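Local coordinates for protein N-acetyltransferase (Trypanosoma brucei, PDB 3I3G) that probably transfers the acetyl group of acetyl-CoA to D-glucosamine 6-phosphate, an early step in making UDP-N-acetylglucosamine, at residues V19-D30 and T66-I77. Residues are numbered along the deposited sequence; the frame is centred on the assembly and turned at random. Where two conformers were deposited one is given.
Unlike the reference sequence in segment 66-77: R76 (reference Gly).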
loop_
_atom_site.group_PDB
_atom_site.type_symbol
_atom_site.label_atom_id
_atom_site.label_comp_id
_atom_site.label_asym_id
_atom_site.label_seq_id
_atom_site.Cartn_x
_atom_site.Cartn_y
_atom_site.Cartn_z
ATOM N N VAL A 19 13.966 -28.560 -9.730
ATOM C CA VAL A 19 12.531 -28.174 -9.828
ATOM C C VAL A 19 12.195 -27.623 -11.211
ATOM O O VAL A 19 11.065 -27.752 -11.679
ATOM C CB VAL A 19 12.161 -27.118 -8.773
ATOM C CG1 VAL A 19 12.295 -27.694 -7.372
ATOM C CG2 VAL A 19 13.036 -25.886 -8.934
ATOM N N ASP A 20 13.191 -27.059 -11.890
ATOM C CA ASP A 20 13.015 -26.362 -13.158
ATOM C C ASP A 20 12.358 -24.964 -12.965
ATOM O O ASP A 20 11.903 -24.353 -13.928
ATOM C CB ASP A 20 12.172 -27.170 -14.112
ATOM C CG ASP A 20 12.940 -28.300 -14.798
ATOM O OD1 ASP A 20 12.385 -29.362 -14.936
ATOM O OD2 ASP A 20 14.046 -28.087 -15.220
ATOM N N LEU A 21 12.322 -24.494 -11.733
ATOM C CA LEU A 21 11.724 -23.202 -11.418
ATOM C C LEU A 21 12.770 -22.135 -11.296
ATOM O O LEU A 21 13.855 -22.381 -10.860
ATOM C CB LEU A 21 10.982 -23.250 -10.105
ATOM C CG LEU A 21 9.747 -24.084 -10.023
ATOM C CD1 LEU A 21 9.283 -24.197 -8.620
ATOM C CD2 LEU A 21 8.675 -23.558 -10.863
ATOM N N GLU A 22 12.374 -20.936 -11.633
ATOM C CA GLU A 22 13.257 -19.791 -11.475
ATOM C C GLU A 22 12.509 -18.623 -10.849
ATOM O O GLU A 22 11.386 -18.308 -11.245
ATOM C CB GLU A 22 13.857 -19.377 -12.819
ATOM C CG GLU A 22 12.831 -19.051 -13.885
ATOM C CD GLU A 22 13.467 -18.672 -15.208
ATOM O OE1 GLU A 22 12.718 -18.345 -16.157
ATOM O OE2 GLU A 22 14.713 -18.701 -15.297
ATOM N N LEU A 23 13.137 -17.992 -9.864
ATOM C CA LEU A 23 12.571 -16.817 -9.220
ATOM C C LEU A 23 13.144 -15.566 -9.871
ATOM O O LEU A 23 14.353 -15.345 -9.844
ATOM C CB LEU A 23 12.887 -16.827 -7.725
ATOM C CG LEU A 23 12.364 -15.655 -6.892
ATOM C CD1 LEU A 23 10.865 -15.497 -7.065
ATOM C CD2 LEU A 23 12.717 -15.849 -5.427
ATOM N N ARG A 24 12.276 -14.753 -10.464
ATOM C CA ARG A 24 12.724 -13.572 -11.188
ATOM C C ARG A 24 11.652 -12.488 -11.247
ATOM O O ARG A 24 10.521 -12.690 -10.804
ATOM C CB ARG A 24 13.157 -13.953 -12.606
ATOM C CG ARG A 24 12.087 -14.686 -13.404
ATOM C CD ARG A 24 12.519 -14.896 -14.847
ATOM N NE ARG A 24 11.515 -15.619 -15.622
ATOM C CZ ARG A 24 10.415 -15.063 -16.120
ATOM N NH1 ARG A 24 10.172 -13.775 -15.920
ATOM N NH2 ARG A 24 9.554 -15.794 -16.815
ATOM N N VAL A 25 12.016 -11.336 -11.799
ATOM C CA VAL A 25 11.078 -10.231 -11.944
ATOM C C VAL A 25 10.093 -10.501 -13.075
ATOM O O VAL A 25 10.442 -11.119 -14.082
ATOM C CB VAL A 25 11.807 -8.903 -12.223
ATOM C CG1 VAL A 25 12.794 -8.598 -11.108
ATOM C CG2 VAL A 25 12.511 -8.958 -13.570
ATOM N N LEU A 26 8.860 -10.036 -12.899
ATOM C CA LEU A 26 7.824 -10.196 -13.908
ATOM C C LEU A 26 8.213 -9.469 -15.194
ATOM O O LEU A 26 8.680 -8.332 -15.150
ATOM C CB LEU A 26 6.500 -9.641 -13.383
ATOM C CG LEU A 26 5.308 -9.660 -14.339
ATOM C CD1 LEU A 26 4.828 -11.082 -14.552
ATOM C CD2 LEU A 26 4.185 -8.793 -13.799
ATOM N N GLU A 27 8.026 -10.126 -16.336
ATOM C CA GLU A 27 8.279 -9.478 -17.622
ATOM C C GLU A 27 7.093 -9.579 -18.581
ATOM O O GLU A 27 6.171 -10.367 -18.370
ATOM C CB GLU A 27 9.571 -9.991 -18.268
ATOM C CG GLU A 27 9.840 -11.473 -18.089
ATOM C CD GLU A 27 11.309 -11.815 -18.274
ATOM O OE1 GLU A 27 11.620 -12.970 -18.632
ATOM O OE2 GLU A 27 12.157 -10.923 -18.065
ATOM N N GLU A 28 7.125 -8.765 -19.632
ATOM C CA GLU A 28 5.988 -8.626 -20.536
ATOM C C GLU A 28 5.492 -9.962 -21.086
ATOM O O GLU A 28 4.289 -10.164 -21.247
ATOM C CB GLU A 28 6.328 -7.666 -21.681
ATOM C CG GLU A 28 5.119 -7.187 -22.466
ATOM C CD GLU A 28 5.461 -6.091 -23.457
ATOM O OE1 GLU A 28 6.624 -5.636 -23.471
ATOM O OE2 GLU A 28 4.563 -5.682 -24.220
ATOM N N SER A 29 6.415 -10.876 -21.369
ATOM C CA SER A 29 6.046 -12.178 -21.923
ATOM C C SER A 29 5.295 -13.052 -20.917
ATOM O O SER A 29 4.710 -14.069 -21.287
ATOM C CB SER A 29 7.286 -12.916 -22.437
ATOM O OG SER A 29 7.966 -12.152 -23.421
ATOM N N ASP A 30 5.312 -12.647 -19.649
ATOM C CA ASP A 30 4.676 -13.415 -18.576
ATOM C C ASP A 30 3.232 -12.989 -18.309
ATOM O O ASP A 30 2.465 -13.727 -17.691
ATOM C CB ASP A 30 5.455 -13.257 -17.266
ATOM C CG ASP A 30 6.916 -13.635 -17.393
ATOM O OD1 ASP A 30 7.246 -14.532 -18.198
ATOM O OD2 ASP A 30 7.738 -13.037 -16.665
ATOM N N THR A 66 7.263 -6.810 -9.002
ATOM C CA THR A 66 6.600 -8.106 -8.942
ATOM C C THR A 66 7.586 -9.236 -9.213
ATOM O O THR A 66 8.224 -9.280 -10.266
ATOM C CB THR A 66 5.429 -8.198 -9.939
ATOM O OG1 THR A 66 4.484 -7.155 -9.669
ATOM C CG2 THR A 66 4.733 -9.546 -9.814
ATOM N N LYS A 67 7.710 -10.143 -8.251
ATOM C CA LYS A 67 8.556 -11.316 -8.411
ATOM C C LYS A 67 7.674 -12.524 -8.685
ATOM O O LYS A 67 6.607 -12.669 -8.090
ATOM C CB LYS A 67 9.399 -11.551 -7.157
ATOM C CG LYS A 67 10.281 -10.374 -6.772
ATOM C CD LYS A 67 11.247 -10.016 -7.891
ATOM C CE LYS A 67 12.297 -11.095 -8.089
ATOM N NZ LYS A 67 13.286 -11.124 -6.974
ATOM N N VAL A 68 8.116 -13.387 -9.593
ATOM C CA VAL A 68 7.335 -14.560 -9.958
ATOM C C VAL A 68 8.186 -15.821 -9.984
ATOM O O VAL A 68 9.395 -15.768 -10.215
ATOM C CB VAL A 68 6.685 -14.395 -11.347
ATOM C CG1 VAL A 68 5.722 -13.220 -11.351
ATOM C CG2 VAL A 68 7.758 -14.221 -12.414
ATOM N N PHE A 69 7.544 -16.956 -9.735
ATOM C CA PHE A 69 8.161 -18.245 -9.991
ATOM C C PHE A 69 7.707 -18.726 -11.359
ATOM O O PHE A 69 6.512 -18.732 -11.658
ATOM C CB PHE A 69 7.787 -19.264 -8.916
ATOM C CG PHE A 69 8.759 -19.320 -7.774
ATOM C CD1 PHE A 69 10.017 -19.873 -7.950
ATOM C CD2 PHE A 69 8.417 -18.826 -6.528
ATOM C CE1 PHE A 69 10.917 -19.928 -6.904
ATOM C CE2 PHE A 69 9.312 -18.880 -5.478
ATOM C CZ PHE A 69 10.564 -19.431 -5.667
ATOM N N CYS A 70 8.666 -19.120 -12.188
ATOM C CA CYS A 70 8.365 -19.556 -13.543
ATOM C C CYS A 70 8.909 -20.953 -13.808
ATOM O O CYS A 70 10.061 -21.254 -13.493
ATOM C CB CYS A 70 8.945 -18.566 -14.558
ATOM S SG CYS A 70 8.826 -19.082 -16.293
ATOM N N HIS A 71 8.068 -21.809 -14.375
ATOM C CA HIS A 71 8.522 -23.093 -14.879
ATOM C C HIS A 71 9.231 -22.839 -16.205
ATOM O O HIS A 71 8.596 -22.755 -17.256
ATOM C CB HIS A 71 7.343 -24.046 -15.068
ATOM C CG HIS A 71 7.742 -25.422 -15.501
ATOM N ND1 HIS A 71 7.496 -25.905 -16.769
ATOM C CD2 HIS A 71 8.380 -26.415 -14.837
ATOM C CE1 HIS A 71 7.959 -27.138 -16.866
ATOM N NE2 HIS A 71 8.501 -27.471 -15.708
ATOM N N GLN A 72 10.552 -22.702 -16.143
ATOM C CA GLN A 72 11.344 -22.275 -17.296
ATOM C C GLN A 72 11.024 -22.992 -18.607
ATOM O O GLN A 72 10.890 -22.349 -19.648
ATOM C CB GLN A 72 12.841 -22.377 -16.996
ATOM C CG GLN A 72 13.490 -21.050 -16.648
ATOM C CD GLN A 72 14.990 -21.072 -16.856
ATOM O OE1 GLN A 72 15.558 -20.170 -17.476
ATOM N NE2 GLN A 72 15.642 -22.112 -16.350
ATOM N N PRO A 73 10.915 -24.327 -18.564
ATOM C CA PRO A 73 10.702 -25.104 -19.784
ATOM C C PRO A 73 9.501 -24.626 -20.600
ATOM O O PRO A 73 9.565 -24.593 -21.829
ATOM C CB PRO A 73 10.461 -26.522 -19.258
ATOM C CG PRO A 73 11.169 -26.561 -17.948
ATOM C CD PRO A 73 11.021 -25.182 -17.370
ATOM N N THR A 74 8.421 -24.257 -19.919
ATOM C CA THR A 74 7.196 -23.842 -20.599
ATOM C C THR A 74 6.899 -22.362 -20.386
ATOM O O THR A 74 6.095 -21.773 -21.107
ATOM C CB THR A 74 5.982 -24.655 -20.118
ATOM O OG1 THR A 74 5.796 -24.449 -18.712
ATOM C CG2 THR A 74 6.187 -26.138 -20.391
ATOM N N GLY A 75 7.544 -21.770 -19.387
ATOM C CA GLY A 75 7.332 -20.366 -19.061
ATOM C C GLY A 75 6.072 -20.121 -18.250
ATOM O O GLY A 75 5.669 -18.975 -18.049
ATOM N N ARG A 76 5.445 -21.193 -17.777
ATOM C CA ARG A 76 4.215 -21.051 -17.006
ATOM C C ARG A 76 4.487 -20.398 -15.653
ATOM O O ARG A 76 5.396 -20.803 -14.927
ATOM C CB ARG A 76 3.514 -22.400 -16.820
ATOM C CG ARG A 76 2.033 -22.269 -16.488
ATOM C CD ARG A 76 1.333 -23.618 -16.457
ATOM N NE ARG A 76 1.647 -24.371 -15.248
ATOM C CZ ARG A 76 0.963 -24.277 -14.114
ATOM N NH1 ARG A 76 -0.078 -23.459 -14.031
ATOM N NH2 ARG A 76 1.317 -25.000 -13.061
ATOM N N ILE A 77 3.700 -19.379 -15.329
ATOM C CA ILE A 77 3.849 -18.658 -14.071
ATOM C C ILE A 77 3.049 -19.348 -12.973
ATOM O O ILE A 77 1.824 -19.444 -13.056
ATOM C CB ILE A 77 3.380 -17.197 -14.205
ATOM C CG1 ILE A 77 4.107 -16.509 -15.363
ATOM C CG2 ILE A 77 3.606 -16.442 -12.903
ATOM C CD1 ILE A 77 5.601 -16.347 -15.146
HETATM O O HOH W 1 9.904 -29.915 -15.308
HETATM O O HOH W 2 15.019 -12.720 -8.343
HETATM O O HOH W 3 6.189 -16.636 -19.179
#
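L23 lays its CD1 methyl over the F69 ring, 4.1 Å from the ring centroid and only 11° off the normal, a CH-pi contact between facing residues of an antiparallel strand pair. Strand 21-25 is an edge strand of this chain's mixed GNAT sheet and runs along strand 65-71, whose other edge bonds to strand 76-86. L23 shares a face of the sheet with L21, F69 and H71; there, CG anti to the backbone N (chi1 180°) carries CD1 over the ring. Helix 113-127 covers this face, L117 meeting L23 and A116 meeting F69. Backbone bonds pair E22 with C70 and R24 with V68, the shortest of these being V68 N to R24 O at 2.8 Å. Beyond the strand, L26 N donates to T66 O, while the L26 side chain lies beside that of T66, pointing the same way, and also packs against F89 of the second subunit.

On the opposite face R24 grips D30 end-on: NH1 donates to OD2 at 2.7 Å and NH2 to OD1 at 3.0 Å, both oxygens near the guanidinium plane and met on their syn sides, though NH2 lies 32° out of the carboxylate plane. E27 N also donates to OD2, from above that plane; two donors should limit the carboxylate's rotation. E27 and, less certainly placed, E22 OE1 complete the salt-bridge network. R24 NH2 reaches strand 65-71 through a weak bond to C70 SG (3.4 Å). D30 CB meets I77 CD1 at 3.8 Å, and a water donates to both D30 OD1 and G75 O, the latter in the G1 bulge of the 71-76 turn.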